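Local coordinates for proximal thread matrix protein 1 (Mytilus galloprovincialis, PDB 4CN8) that binds zinc and, through two von Willebrand factor type A domains, probably helps organise the collagen-rich matrix of the mussel's proximal byssal thread, at residues Cys245-Ala250 and Ala437-Lys442; His252-Phe257 and Gly294-Val299; Phe310-Tyr315 and Glu348-Arg353; Ile396-Gly401 and Phe418-Phe423; Gln105-Val110 and Val133-Gly138. All coordinates share one frame; numbering follows the deposited sequence.

From the N terminus, interaction 5 comes first. It closes a short loop within the first von Willebrand factor type A domain, between strand 100-106 and the loop after helix 122-130. Interaction 1 then opens at Cys245 and closes near the C terminus, tying strand 244-247 to strand 439-446, with the second A-type fold between them. Interactions 2, 3 and 4 are nested inside it, one after another. Interaction 2 pairs strands 253-260 and 296-302. Interaction 3 joins the end of helix 338-349 to the loop after strand 306-310, and touches interaction 2 through the Asp254-Arg353 salt bridge. Interaction 4 pairs two further strands of the same sheet. Interaction 5 lies about 38 Å from interaction 1, centre to centre.

Interaction 1 (Cys245-Ala250 and Ala437-Lys442); sequences CVVDCA and ACMSCK
The peptide carbonyl of Cys438 is met from above its plane by Asp248 N, 3.0 Å from Cys438 O. The carboxylate of Asp248 is also met from above: Ala250 N gives its hydrogen to Asp248 OD1, 3.1 Å away, and closes an Asx turn. Further along, Val246 and Ser440 form an antiparallel hydrogen-bonded pair. Each gives its N-H to the other's carbonyl, and Ser440 N lies 2.8 Å from Val246 O. Strand 439-446 is the middle of a small antiparallel sheet, between 244-247 and 49-50. It joins the start of the modelled chain, the segment between the two large sheets and the C-terminal end. Two disulfides fasten this pairing. Cys245 and Cys441 form a non-hydrogen-bonded pair, and their SG atoms are bonded at 2.0 Å. The S-S torsion of -125° is some way from the usual 90°, so this cross-strand bridge may be strained. The second bridge, Cys249 SG to Cys438 SG, lies just past the strands and has a more ordinary torsion of 102°. On the face that carries the first bridge, Val247 CG2 comes within 4.3 Å of Met439 CE. Val247 CG1 lies loosely against Cys438 CB. Cys438 touches Phe287, and Val434 of helix 430-437 touches Cys249.

Interaction 2 (His252-Phe257 and Gly294-Val299); sequences HADIAF and GTQFAV
Strands 253-257 and 296-299 run parallel, with axes 4.5 Å apart, and are joined by Gln296 N to Ala253 O, Ile255 N to Gln296 O, Ala298 N to Ile255 O and Phe257 N to Ala298 O. Ile255, Phe257, Phe297 and Val299 all point to one face of the sheet. The Phe257 and Phe297 rings meet rim to rim, planes 12° apart, with Phe257 CE2 3.5 Å from Phe297 CD1. Next to it on the same ring, Phe257 CD2 lies 4.0 Å from Val299 CG2. Ile255 lies alongside Phe297, its CG2 3.7 Å from CE1 of that ring. Cutting Phe257 back to an alanine would probably open a gap beside Phe297 and Val299. Ala256 and Ala298 point to the other face. At the start of the pair, Gly294 CA sits over one face of the His252 imidazole, 3.5 Å from His252 CD2, as a CH-pi contact. Helix 272-284 covers the aromatic face: Met280 and Ile283 touch Phe257, and Val284 touches Phe297. Strand 362-369 flanks strand 253-260 on one side, and strand 306-310 flanks strand 296-302 on the other.

Interaction 3 (Phe310-Tyr315 and Glu348-Arg353); sequences FGLKDY and EVFPNR
Leu312 holds CG anti to its carbonyl carbon (chi1 -62°), which sets the branched end against Val349. Val349 turns CG1 anti to its backbone N (chi1 178°), and this methyl meets the leucine. The two side chains cross at about a right angle, with Leu312 CG 4.0 Å from Val349 CG1. The CD1 methyl of Leu312 reaches further along the second segment. It lies 3.7 Å from Val349 O and touches the Phe350 ring more loosely, at 4.4 Å from Phe350 CD1. The side-chain contacts are apolar; CD1 also rests on the carbonyl oxygen of Val349. Lys313 runs beside the backbone of Arg353, but its exact placing there is doubtful.

Each segment is shaped by its own bonds. Gly311 to Asp314 form a type I beta turn, whose backbone bond from Asp314 N to Gly311 O is weak. A better bond comes from Gly311 N to Asp314 OD2, 2.9 Å long, which meets the carboxylate from above its plane. It holds the turn that presents Leu312. In the other segment Asn352 ND2 gives a weak bond to Glu348 O, 3.3 Å away. Arg353 NE makes a salt bridge with Asp254 of strand 253-260.

Leu312 also packs on Gln296, Val349 on Ala298, and Phe350 on Ala256 and Val365. The contact lies on part of the sheet face that carries Ala256 and Ala298. It joins the end of helix 338-349 to the loop that follows the edge strand 306-310, within the layered alpha/beta fold of a von Willebrand factor type A domain.

Interaction 4 (Ile396-Gly401 and Phe418-Phe423); sequences IGVGTG and FTTSSF. With SO4 (sulfate ion), chain E.
Val398 meets Phe423 with its CG1 methyl over the centre of the ring. CG1 stands 3.6 Å from the ring centroid of Phe423, and only 6° off the ring normal, a CH-pi contact. The methyl is anti to its backbone N (chi1 -169°), which points it at the ring. CG1 of Val398 also rests on the backbone, 3.5 Å from Ser422 C. Alongside, Thr420 points the same way as Val398, and its CG2 lies 3.9 Å from Val398 CG1.

The backbones put these groups in register. Strands 396-398 and 418-420 run parallel. Gly397 N gives its hydrogen to Phe418 O at 2.8 Å, Thr420 N to Gly397 O, and Gly399 N to Thr420 O at 3.0 Å. Gly399 has a positive phi of 86°, a conformation in which a CB would press on the preceding carbonyl. Its CA comes within 3.3 Å of Ser421 O.

Further out, Leu368 on strand 362-369 packs on both Val398 and Phe423. Leu275 and Met276 of helix 272-284 touch the Phe423 ring. The two strands belong to a beta-alpha-beta unit with helix 404-410 between them, and strand 417-420 is the outermost of the sheet in this chain.

On the opposite face from Val398, Thr419 OG1 gives its hydrogen to O2 of a sulfate, 2.7 Å away. Lys404 also binds this ion, which probably came from the crystallisation liquor. The Val398 side is mainly apolar, with one weak hydrogen bond from Thr420 OG1 to residue 425; the anion on the Thr419 side need not mark a natural site.

Interaction 5 (Gln105-Val110 and Val133-Gly138); sequences QFSQGV and VPRNGG
A hairpin bend between strands 100-106 and 110-112 receives the side chain of Arg135 from the loop 133-138. The guanidinium sits edge-on to the bend. Its NH2 gives a nearly straight bond to Gly109 O at 3.1 Å, and that oxygen lies close to the guanidinium plane. The arginine is bent at chi3 (-58°), which swings its end round to the bend. Gly109 O is gripped twice, since Ser107 N also bonds to it at 3.2 Å. Arg135 NE pairs with Asp62, which also accepts from Ser107 OG and Gln105 NE2. Asp62 stands between Asp61 and Ser63, two zinc ligands of the first A domain. Together with Ser65 and Asp174 they match the metal-ion-dependent adhesion site of von Willebrand A domains. The contact probably serves as a second shell to that site: Ser107 comes within about 4 Å of Ser63, side chain to side chain. A leucine in place of Arg135 would probably cost Gly109 O one of its donors and leave Asp62 without its charged mate. Nearer the strand, Gln105 NE2 bonds to Val133 O at 2.9 Å, from above the carbonyl plane. A water joins the same two residues, 2.8 Å from Gln105 OE1 and 3.1 Å from Val133 N. Gly137 CA lies 3.5 Å from Ser107 OG, and a CB on it would clash with that hydroxyl.

Interaction 1 (Cys245-Ala250 and Ala437-Lys442)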
# COMPACT_ATOMS: atom_id res chain seq x y z
N CYS A 245 -5.46 -9.05 3.05
CA CYS A 245 -4.42 -9.18 2.05
C CYS A 245 -3.76 -10.54 2.11
O CYS A 245 -3.47 -11.07 3.19
CB CYS A 245 -3.39 -8.07 2.21
SG CYS A 245 -3.70 -6.67 1.12
N VAL A 246 -3.52 -11.11 0.94
CA VAL A 246 -3.05 -12.48 0.84
C VAL A 246 -2.18 -12.68 -0.39
O VAL A 246 -2.45 -12.14 -1.47
CB VAL A 246 -4.26 -13.44 0.82
CG1 VAL A 246 -3.94 -14.76 0.14
CG2 VAL A 246 -4.77 -13.68 2.23
N VAL A 247 -1.11 -13.46 -0.22
CA VAL A 247 -0.24 -13.83 -1.32
C VAL A 247 -0.65 -15.19 -1.84
O VAL A 247 -0.56 -16.18 -1.12
CB VAL A 247 1.23 -13.88 -0.88
CG1 VAL A 247 2.11 -14.27 -2.04
CG2 VAL A 247 1.66 -12.53 -0.33
N ASP A 248 -1.12 -15.24 -3.08
CA ASP A 248 -1.61 -16.47 -3.68
C ASP A 248 -1.42 -16.44 -5.19
O ASP A 248 -2.15 -15.75 -5.90
CB ASP A 248 -3.09 -16.67 -3.33
CG ASP A 248 -3.66 -17.93 -3.93
OD1 ASP A 248 -2.89 -18.89 -4.18
OD2 ASP A 248 -4.90 -17.98 -4.15
N CYS A 249 -0.44 -17.19 -5.68
CA CYS A 249 -0.17 -17.23 -7.11
C CYS A 249 -1.17 -18.11 -7.87
O CYS A 249 -1.11 -18.21 -9.09
CB CYS A 249 1.26 -17.72 -7.37
SG CYS A 249 2.53 -16.61 -6.76
N ALA A 250 -2.08 -18.73 -7.13
CA ALA A 250 -3.13 -19.55 -7.74
C ALA A 250 -4.39 -18.73 -7.96
O ALA A 250 -5.35 -19.20 -8.56
CB ALA A 250 -3.43 -20.74 -6.87
N ALA A 437 2.98 -9.35 -7.06
CA ALA A 437 2.11 -9.65 -8.20
C ALA A 437 1.04 -10.69 -7.85
O ALA A 437 -0.06 -10.66 -8.39
CB ALA A 437 2.94 -10.15 -9.37
N CYS A 438 1.39 -11.62 -6.96
CA CYS A 438 0.46 -12.65 -6.52
C CYS A 438 -0.41 -12.19 -5.35
O CYS A 438 -1.29 -12.91 -4.89
CB CYS A 438 1.24 -13.91 -6.11
SG CYS A 438 2.00 -14.78 -7.49
N MET A 439 -0.15 -10.98 -4.86
CA MET A 439 -0.89 -10.48 -3.72
C MET A 439 -2.23 -9.95 -4.17
O MET A 439 -2.34 -9.27 -5.19
CB MET A 439 -0.10 -9.39 -2.99
CG MET A 439 -0.88 -8.66 -1.91
SD MET A 439 0.06 -7.32 -1.15
CE MET A 439 1.27 -8.25 -0.22
N SER A 440 -3.27 -10.29 -3.42
CA SER A 440 -4.60 -9.78 -3.69
C SER A 440 -5.27 -9.44 -2.38
O SER A 440 -5.19 -10.19 -1.40
CB SER A 440 -5.42 -10.82 -4.46
OG SER A 440 -5.42 -12.07 -3.80
N CYS A 441 -5.93 -8.30 -2.34
CA CYS A 441 -6.60 -7.86 -1.14
C CYS A 441 -8.10 -7.85 -1.36
O CYS A 441 -8.60 -7.18 -2.26
CB CYS A 441 -6.09 -6.49 -0.71
SG CYS A 441 -5.71 -6.42 1.05
N LYS A 442 -8.82 -8.60 -0.54
CA LYS A 442 -10.26 -8.74 -0.69
C LYS A 442 -11.02 -7.98 0.39
O LYS A 442 -10.78 -8.18 1.58
CB LYS A 442 -10.66 -10.21 -0.65
CG LYS A 442 -10.60 -10.91 -2.00
CD LYS A 442 -11.32 -12.25 -1.98
CE LYS A 442 -12.83 -12.07 -1.81
NZ LYS A 442 -13.57 -13.37 -1.85

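Interaction 2 (His252-Phe257 and Gly294-Val299)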
# COMPACT_ATOMS: atom_id res chain seq x y z
N HIS A 252 -6.79 -15.37 -9.20
CA HIS A 252 -7.00 -14.66 -10.46
C HIS A 252 -6.48 -13.23 -10.41
O HIS A 252 -6.68 -12.51 -9.42
CB HIS A 252 -8.49 -14.66 -10.82
CG HIS A 252 -9.04 -16.03 -11.09
ND1 HIS A 252 -10.27 -16.22 -11.70
CD2 HIS A 252 -8.55 -17.26 -10.84
CE1 HIS A 252 -10.50 -17.52 -11.81
NE2 HIS A 252 -9.47 -18.17 -11.29
N ALA A 253 -5.81 -12.82 -11.48
CA ALA A 253 -5.22 -11.49 -11.57
C ALA A 253 -5.12 -11.03 -13.03
O ALA A 253 -5.04 -11.84 -13.94
CB ALA A 253 -3.87 -11.48 -10.93
N ASP A 254 -5.12 -9.71 -13.22
CA ASP A 254 -4.84 -9.11 -14.52
C ASP A 254 -3.52 -8.35 -14.41
O ASP A 254 -3.44 -7.32 -13.74
CB ASP A 254 -5.96 -8.17 -14.94
CG ASP A 254 -7.20 -8.91 -15.39
OD1 ASP A 254 -7.07 -10.06 -15.85
OD2 ASP A 254 -8.31 -8.34 -15.28
N ILE A 255 -2.49 -8.86 -15.07
CA ILE A 255 -1.16 -8.31 -14.91
C ILE A 255 -0.64 -7.73 -16.20
O ILE A 255 -0.52 -8.43 -17.21
CB ILE A 255 -0.18 -9.38 -14.39
CG1 ILE A 255 -0.58 -9.79 -12.98
CG2 ILE A 255 1.25 -8.86 -14.42
CD1 ILE A 255 0.26 -10.88 -12.40
N ALA A 256 -0.32 -6.45 -16.16
CA ALA A 256 0.22 -5.74 -17.31
C ALA A 256 1.68 -5.43 -17.09
O ALA A 256 2.04 -4.74 -16.14
CB ALA A 256 -0.56 -4.46 -17.54
N PHE A 257 2.52 -5.92 -17.98
CA PHE A 257 3.91 -5.50 -18.00
C PHE A 257 3.98 -4.21 -18.77
O PHE A 257 3.45 -4.12 -19.87
CB PHE A 257 4.79 -6.55 -18.67
CG PHE A 257 4.88 -7.84 -17.92
CD1 PHE A 257 5.63 -7.94 -16.77
CD2 PHE A 257 4.23 -8.96 -18.38
CE1 PHE A 257 5.72 -9.14 -16.09
CE2 PHE A 257 4.32 -10.16 -17.70
CZ PHE A 257 5.06 -10.25 -16.55
N GLY A 294 -8.13 -17.79 -14.89
CA GLY A 294 -7.03 -17.63 -13.96
C GLY A 294 -6.38 -16.27 -14.07
O GLY A 294 -7.05 -15.23 -14.03
N THR A 295 -5.06 -16.27 -14.22
CA THR A 295 -4.31 -15.03 -14.33
C THR A 295 -4.03 -14.69 -15.79
O THR A 295 -3.46 -15.49 -16.53
CB THR A 295 -2.99 -15.08 -13.54
OG1 THR A 295 -3.27 -15.13 -12.13
CG2 THR A 295 -2.15 -13.85 -13.81
N GLN A 296 -4.46 -13.50 -16.19
CA GLN A 296 -4.25 -13.02 -17.53
C GLN A 296 -3.08 -12.05 -17.56
O GLN A 296 -2.72 -11.47 -16.54
CB GLN A 296 -5.51 -12.32 -18.04
CG GLN A 296 -6.70 -13.24 -18.16
CD GLN A 296 -7.88 -12.55 -18.79
OE1 GLN A 296 -8.14 -11.37 -18.53
NE2 GLN A 296 -8.60 -13.26 -19.65
N PHE A 297 -2.48 -11.88 -18.74
CA PHE A 297 -1.28 -11.07 -18.88
C PHE A 297 -1.37 -10.14 -20.07
O PHE A 297 -2.05 -10.44 -21.05
CB PHE A 297 -0.06 -11.98 -19.03
CG PHE A 297 0.44 -12.52 -17.72
CD1 PHE A 297 1.33 -11.80 -16.95
CD2 PHE A 297 0.03 -13.76 -17.27
CE1 PHE A 297 1.79 -12.30 -15.75
CE2 PHE A 297 0.48 -14.26 -16.07
CZ PHE A 297 1.36 -13.53 -15.32
N ALA A 298 -0.69 -9.01 -19.98
CA ALA A 298 -0.58 -8.07 -21.09
C ALA A 298 0.82 -7.46 -21.13
O ALA A 298 1.53 -7.45 -20.12
CB ALA A 298 -1.61 -6.98 -20.95
N VAL A 299 1.23 -6.96 -22.29
CA VAL A 299 2.53 -6.31 -22.41
C VAL A 299 2.42 -5.00 -23.16
O VAL A 299 1.92 -4.95 -24.28
CB VAL A 299 3.54 -7.20 -23.15
CG1 VAL A 299 4.77 -6.41 -23.54
CG2 VAL A 299 3.94 -8.38 -22.29

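Interaction 3 (Phe310-Tyr315 and Glu348-Arg353)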
# COMPACT_ATOMS: atom_id res chain seq x y z
N PHE A 310 0.38 -6.80 -26.72
CA PHE A 310 -0.76 -7.71 -26.70
C PHE A 310 -1.53 -7.50 -25.41
O PHE A 310 -0.94 -7.11 -24.39
CB PHE A 310 -0.33 -9.17 -26.87
CG PHE A 310 0.39 -9.74 -25.68
CD1 PHE A 310 -0.30 -10.17 -24.57
CD2 PHE A 310 1.77 -9.88 -25.70
CE1 PHE A 310 0.37 -10.70 -23.48
CE2 PHE A 310 2.44 -10.41 -24.61
CZ PHE A 310 1.74 -10.83 -23.51
N GLY A 311 -2.83 -7.76 -25.44
CA GLY A 311 -3.70 -7.49 -24.31
C GLY A 311 -4.06 -8.72 -23.52
O GLY A 311 -3.65 -9.82 -23.85
N LEU A 312 -4.87 -8.54 -22.48
CA LEU A 312 -5.15 -9.59 -21.50
C LEU A 312 -5.88 -10.81 -22.06
O LEU A 312 -5.65 -11.94 -21.61
CB LEU A 312 -5.96 -9.02 -20.33
CG LEU A 312 -5.28 -7.92 -19.52
CD1 LEU A 312 -6.29 -7.17 -18.67
CD2 LEU A 312 -4.19 -8.50 -18.64
N LYS A 313 -6.76 -10.59 -23.03
CA LYS A 313 -7.60 -11.67 -23.54
C LYS A 313 -7.03 -12.39 -24.77
O LYS A 313 -7.61 -13.35 -25.25
CB LYS A 313 -9.01 -11.16 -23.82
CG LYS A 313 -9.93 -11.24 -22.60
CD LYS A 313 -11.33 -10.69 -22.88
CE LYS A 313 -11.97 -11.32 -24.12
NZ LYS A 313 -13.41 -10.94 -24.27
N ASP A 314 -5.88 -11.93 -25.26
CA ASP A 314 -5.27 -12.48 -26.47
C ASP A 314 -4.76 -13.94 -26.36
O ASP A 314 -4.77 -14.66 -27.36
CB ASP A 314 -4.11 -11.57 -26.92
CG ASP A 314 -4.59 -10.23 -27.45
OD1 ASP A 314 -5.81 -10.04 -27.59
OD2 ASP A 314 -3.74 -9.36 -27.74
N TYR A 315 -4.31 -14.36 -25.19
CA TYR A 315 -3.78 -15.73 -25.03
C TYR A 315 -4.08 -16.27 -23.64
O TYR A 315 -4.27 -15.50 -22.70
CB TYR A 315 -2.27 -15.76 -25.28
CG TYR A 315 -1.85 -15.19 -26.62
CD1 TYR A 315 -2.22 -15.79 -27.81
CD2 TYR A 315 -1.08 -14.04 -26.68
CE1 TYR A 315 -1.84 -15.26 -29.02
CE2 TYR A 315 -0.70 -13.51 -27.90
CZ TYR A 315 -1.07 -14.13 -29.06
OH TYR A 315 -0.69 -13.59 -30.27
N GLU A 348 -6.01 1.11 -22.92
CA GLU A 348 -6.04 0.04 -23.92
C GLU A 348 -6.08 -1.36 -23.33
O GLU A 348 -6.50 -2.31 -23.99
CB GLU A 348 -4.83 0.16 -24.85
CG GLU A 348 -4.77 1.45 -25.63
CD GLU A 348 -5.80 1.51 -26.74
OE1 GLU A 348 -6.69 0.63 -26.78
OE2 GLU A 348 -5.70 2.42 -27.59
N VAL A 349 -5.64 -1.50 -22.08
CA VAL A 349 -5.41 -2.82 -21.51
C VAL A 349 -6.47 -3.23 -20.49
O VAL A 349 -7.15 -4.24 -20.67
CB VAL A 349 -4.02 -2.89 -20.87
CG1 VAL A 349 -3.78 -4.25 -20.23
CG2 VAL A 349 -2.95 -2.61 -21.90
N PHE A 350 -6.61 -2.45 -19.42
CA PHE A 350 -7.46 -2.84 -18.30
C PHE A 350 -8.98 -2.76 -18.55
O PHE A 350 -9.74 -3.51 -17.94
CB PHE A 350 -7.06 -2.06 -17.04
CG PHE A 350 -5.78 -2.54 -16.43
CD1 PHE A 350 -5.71 -3.79 -15.84
CD2 PHE A 350 -4.64 -1.77 -16.47
CE1 PHE A 350 -4.54 -4.26 -15.30
CE2 PHE A 350 -3.46 -2.23 -15.92
CZ PHE A 350 -3.41 -3.48 -15.34
N PRO A 351 -9.42 -1.86 -19.44
CA PRO A 351 -10.86 -1.88 -19.77
C PRO A 351 -11.27 -3.09 -20.61
O PRO A 351 -12.43 -3.51 -20.54
CB PRO A 351 -11.07 -0.58 -20.55
CG PRO A 351 -9.73 -0.19 -21.04
CD PRO A 351 -8.74 -0.70 -20.05
N ASN A 352 -10.34 -3.64 -21.39
CA ASN A 352 -10.62 -4.77 -22.29
C ASN A 352 -10.26 -6.16 -21.75
O ASN A 352 -9.40 -6.84 -22.32
CB ASN A 352 -9.88 -4.58 -23.62
CG ASN A 352 -10.48 -3.49 -24.47
OD1 ASN A 352 -11.70 -3.39 -24.61
ND2 ASN A 352 -9.63 -2.64 -25.04
N ARG A 353 -10.91 -6.60 -20.67
CA ARG A 353 -10.78 -7.98 -20.22
C ARG A 353 -11.93 -8.83 -20.79
O ARG A 353 -13.05 -8.84 -20.27
CB ARG A 353 -10.75 -8.09 -18.69
CG ARG A 353 -10.30 -9.48 -18.21
CD ARG A 353 -10.79 -9.83 -16.79
NE ARG A 353 -9.95 -10.88 -16.17
CZ ARG A 353 -10.33 -12.13 -15.90
NH1 ARG A 353 -11.57 -12.55 -16.16
NH2 ARG A 353 -9.47 -12.97 -15.34

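Interaction 4 (Ile396-Gly401 and Phe418-Phe423)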
# COMPACT_ATOMS: atom_id res chain seq x y z
N ILE A 396 10.13 -0.85 -11.13
CA ILE A 396 11.49 -1.39 -11.16
C ILE A 396 12.42 -0.47 -11.94
O ILE A 396 12.08 -0.02 -13.04
CB ILE A 396 11.52 -2.78 -11.79
CG1 ILE A 396 10.63 -3.74 -11.00
CG2 ILE A 396 12.95 -3.30 -11.86
CD1 ILE A 396 10.46 -5.10 -11.65
N GLY A 397 13.58 -0.18 -11.36
CA GLY A 397 14.60 0.63 -12.01
C GLY A 397 15.89 -0.15 -12.24
O GLY A 397 16.37 -0.84 -11.35
N VAL A 398 16.44 -0.04 -13.44
CA VAL A 398 17.69 -0.71 -13.78
C VAL A 398 18.75 0.30 -14.23
O VAL A 398 18.47 1.20 -15.02
CB VAL A 398 17.49 -1.76 -14.88
CG1 VAL A 398 18.73 -2.62 -15.03
CG2 VAL A 398 16.28 -2.63 -14.57
N GLY A 399 19.96 0.15 -13.70
CA GLY A 399 21.04 1.04 -14.06
C GLY A 399 21.13 2.31 -13.24
O GLY A 399 20.74 2.35 -12.06
N THR A 400 21.64 3.36 -13.87
CA THR A 400 21.94 4.61 -13.19
C THR A 400 21.28 5.82 -13.84
O THR A 400 21.52 6.95 -13.44
CB THR A 400 23.47 4.84 -13.16
OG1 THR A 400 23.95 5.03 -14.50
CG2 THR A 400 24.18 3.66 -12.53
N GLY A 401 20.43 5.57 -14.83
CA GLY A 401 19.81 6.66 -15.58
C GLY A 401 18.37 6.94 -15.22
O GLY A 401 17.78 7.90 -15.71
N PHE A 418 11.66 -1.36 -6.69
CA PHE A 418 12.88 -2.15 -6.69
C PHE A 418 13.91 -1.54 -7.62
O PHE A 418 13.57 -0.93 -8.62
CB PHE A 418 12.58 -3.58 -7.11
CG PHE A 418 11.58 -4.27 -6.24
CD1 PHE A 418 10.23 -4.00 -6.36
CD2 PHE A 418 11.99 -5.21 -5.31
CE1 PHE A 418 9.31 -4.64 -5.56
CE2 PHE A 418 11.07 -5.85 -4.50
CZ PHE A 418 9.73 -5.57 -4.62
N THR A 419 15.18 -1.70 -7.27
CA THR A 419 16.27 -1.23 -8.12
C THR A 419 17.32 -2.32 -8.26
O THR A 419 17.45 -3.22 -7.41
CB THR A 419 16.94 0.03 -7.54
OG1 THR A 419 17.57 -0.28 -6.30
CG2 THR A 419 15.91 1.14 -7.33
N THR A 420 18.08 -2.25 -9.34
CA THR A 420 19.17 -3.18 -9.56
C THR A 420 20.17 -2.51 -10.50
O THR A 420 19.79 -1.73 -11.38
CB THR A 420 18.66 -4.52 -10.13
OG1 THR A 420 19.71 -5.50 -10.06
CG2 THR A 420 18.19 -4.36 -11.56
N SER A 421 21.45 -2.79 -10.28
CA SER A 421 22.50 -2.13 -11.05
C SER A 421 22.49 -2.54 -12.52
O SER A 421 22.78 -1.72 -13.39
CB SER A 421 23.86 -2.42 -10.42
OG SER A 421 23.96 -3.78 -10.04
N SER A 422 22.16 -3.79 -12.81
CA SER A 422 22.15 -4.28 -14.19
C SER A 422 21.00 -5.24 -14.47
O SER A 422 20.35 -5.74 -13.55
CB SER A 422 23.48 -4.97 -14.52
OG SER A 422 23.68 -6.12 -13.72
N PHE A 423 20.77 -5.49 -15.75
CA PHE A 423 19.70 -6.38 -16.18
C PHE A 423 19.97 -7.85 -15.84
O PHE A 423 19.03 -8.64 -15.73
CB PHE A 423 19.46 -6.23 -17.67
CG PHE A 423 18.74 -4.97 -18.04
CD1 PHE A 423 17.36 -4.90 -17.94
CD2 PHE A 423 19.43 -3.86 -18.46
CE1 PHE A 423 16.69 -3.75 -18.28
CE2 PHE A 423 18.76 -2.70 -18.80
CZ PHE A 423 17.39 -2.65 -18.70
S SO4 E . 19.11 1.94 -4.27
O1 SO4 E . 19.36 2.57 -2.98
O2 SO4 E . 17.72 1.48 -4.30
O3 SO4 E . 20.01 0.79 -4.46
O4 SO4 E . 19.33 2.90 -5.34

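Interaction 5 (Gln105-Val110 and Val133-Gly138)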
# COMPACT_ATOMS: atom_id res chain seq x y z
N GLN A 105 -1.03 6.32 23.20
CA GLN A 105 -0.95 7.76 23.05
C GLN A 105 0.47 8.13 22.66
O GLN A 105 1.44 7.56 23.16
CB GLN A 105 -1.33 8.44 24.37
CG GLN A 105 -2.75 8.17 24.82
CD GLN A 105 -3.02 8.65 26.24
OE1 GLN A 105 -3.60 7.92 27.05
NE2 GLN A 105 -2.60 9.87 26.55
N PHE A 106 0.60 9.10 21.77
CA PHE A 106 1.91 9.54 21.35
C PHE A 106 1.94 11.04 21.08
O PHE A 106 0.96 11.63 20.60
CB PHE A 106 2.35 8.77 20.09
CG PHE A 106 1.78 9.30 18.83
CD1 PHE A 106 2.44 10.29 18.12
CD2 PHE A 106 0.58 8.84 18.34
CE1 PHE A 106 1.91 10.80 16.96
CE2 PHE A 106 0.04 9.35 17.18
CZ PHE A 106 0.71 10.33 16.49
N SER A 107 3.07 11.66 21.42
CA SER A 107 3.34 13.06 21.11
C SER A 107 4.78 13.36 21.54
O SER A 107 5.72 13.20 20.75
CB SER A 107 2.36 13.99 21.82
OG SER A 107 2.37 13.78 23.22
N GLN A 108 4.93 13.79 22.78
CA GLN A 108 6.23 13.80 23.44
C GLN A 108 6.35 12.49 24.20
O GLN A 108 5.76 12.32 25.26
CB GLN A 108 6.35 14.99 24.39
CG GLN A 108 7.67 15.05 25.13
CD GLN A 108 7.75 16.25 26.06
OE1 GLN A 108 6.77 16.97 26.25
NE2 GLN A 108 8.93 16.46 26.63
N GLY A 109 7.11 11.55 23.64
CA GLY A 109 7.19 10.23 24.21
C GLY A 109 5.91 9.46 23.94
O GLY A 109 5.05 9.90 23.18
N VAL A 110 5.78 8.30 24.57
CA VAL A 110 4.66 7.41 24.31
C VAL A 110 4.06 6.89 25.62
O VAL A 110 4.79 6.56 26.55
CB VAL A 110 5.10 6.22 23.45
CG1 VAL A 110 3.94 5.28 23.19
CG2 VAL A 110 5.69 6.70 22.14
N VAL A 133 -6.37 10.12 29.30
CA VAL A 133 -5.96 11.48 29.62
C VAL A 133 -4.86 11.94 28.67
O VAL A 133 -3.72 11.47 28.75
CB VAL A 133 -5.48 11.57 31.07
CG1 VAL A 133 -5.09 13.00 31.41
CG2 VAL A 133 -6.56 11.06 32.01
N PRO A 134 -5.20 12.85 27.75
CA PRO A 134 -4.20 13.38 26.82
C PRO A 134 -3.16 14.22 27.55
O PRO A 134 -3.52 15.12 28.31
CB PRO A 134 -5.03 14.25 25.87
CG PRO A 134 -6.25 14.59 26.63
CD PRO A 134 -6.53 13.44 27.53
N ARG A 135 -1.89 13.94 27.30
CA ARG A 135 -0.80 14.58 28.03
C ARG A 135 -0.40 15.92 27.42
O ARG A 135 0.43 16.64 27.98
CB ARG A 135 0.40 13.64 28.07
CG ARG A 135 0.05 12.23 28.49
CD ARG A 135 1.13 11.24 28.08
NE ARG A 135 1.34 11.28 26.64
CZ ARG A 135 2.38 10.73 26.01
NH1 ARG A 135 3.32 10.10 26.69
NH2 ARG A 135 2.47 10.84 24.69
N ASN A 136 -0.98 16.27 26.27
CA ASN A 136 -0.57 17.46 25.53
C ASN A 136 0.94 17.67 25.50
O ASN A 136 1.49 18.43 26.30
CB ASN A 136 -1.28 18.69 26.08
CG ASN A 136 -2.76 18.67 25.80
OD1 ASN A 136 -3.19 18.71 24.64
ND2 ASN A 136 -3.56 18.61 26.86
N GLY A 137 1.59 16.99 24.57
CA GLY A 137 3.03 17.04 24.41
C GLY A 137 3.49 18.16 23.50
O GLY A 137 2.76 18.59 22.60
N GLY A 138 4.71 18.63 23.74
CA GLY A 138 5.25 19.78 23.03
C GLY A 138 5.94 19.40 21.73
O GLY A 138 6.47 20.26 21.02
O HOH W 1 -4.22 7.95 29.73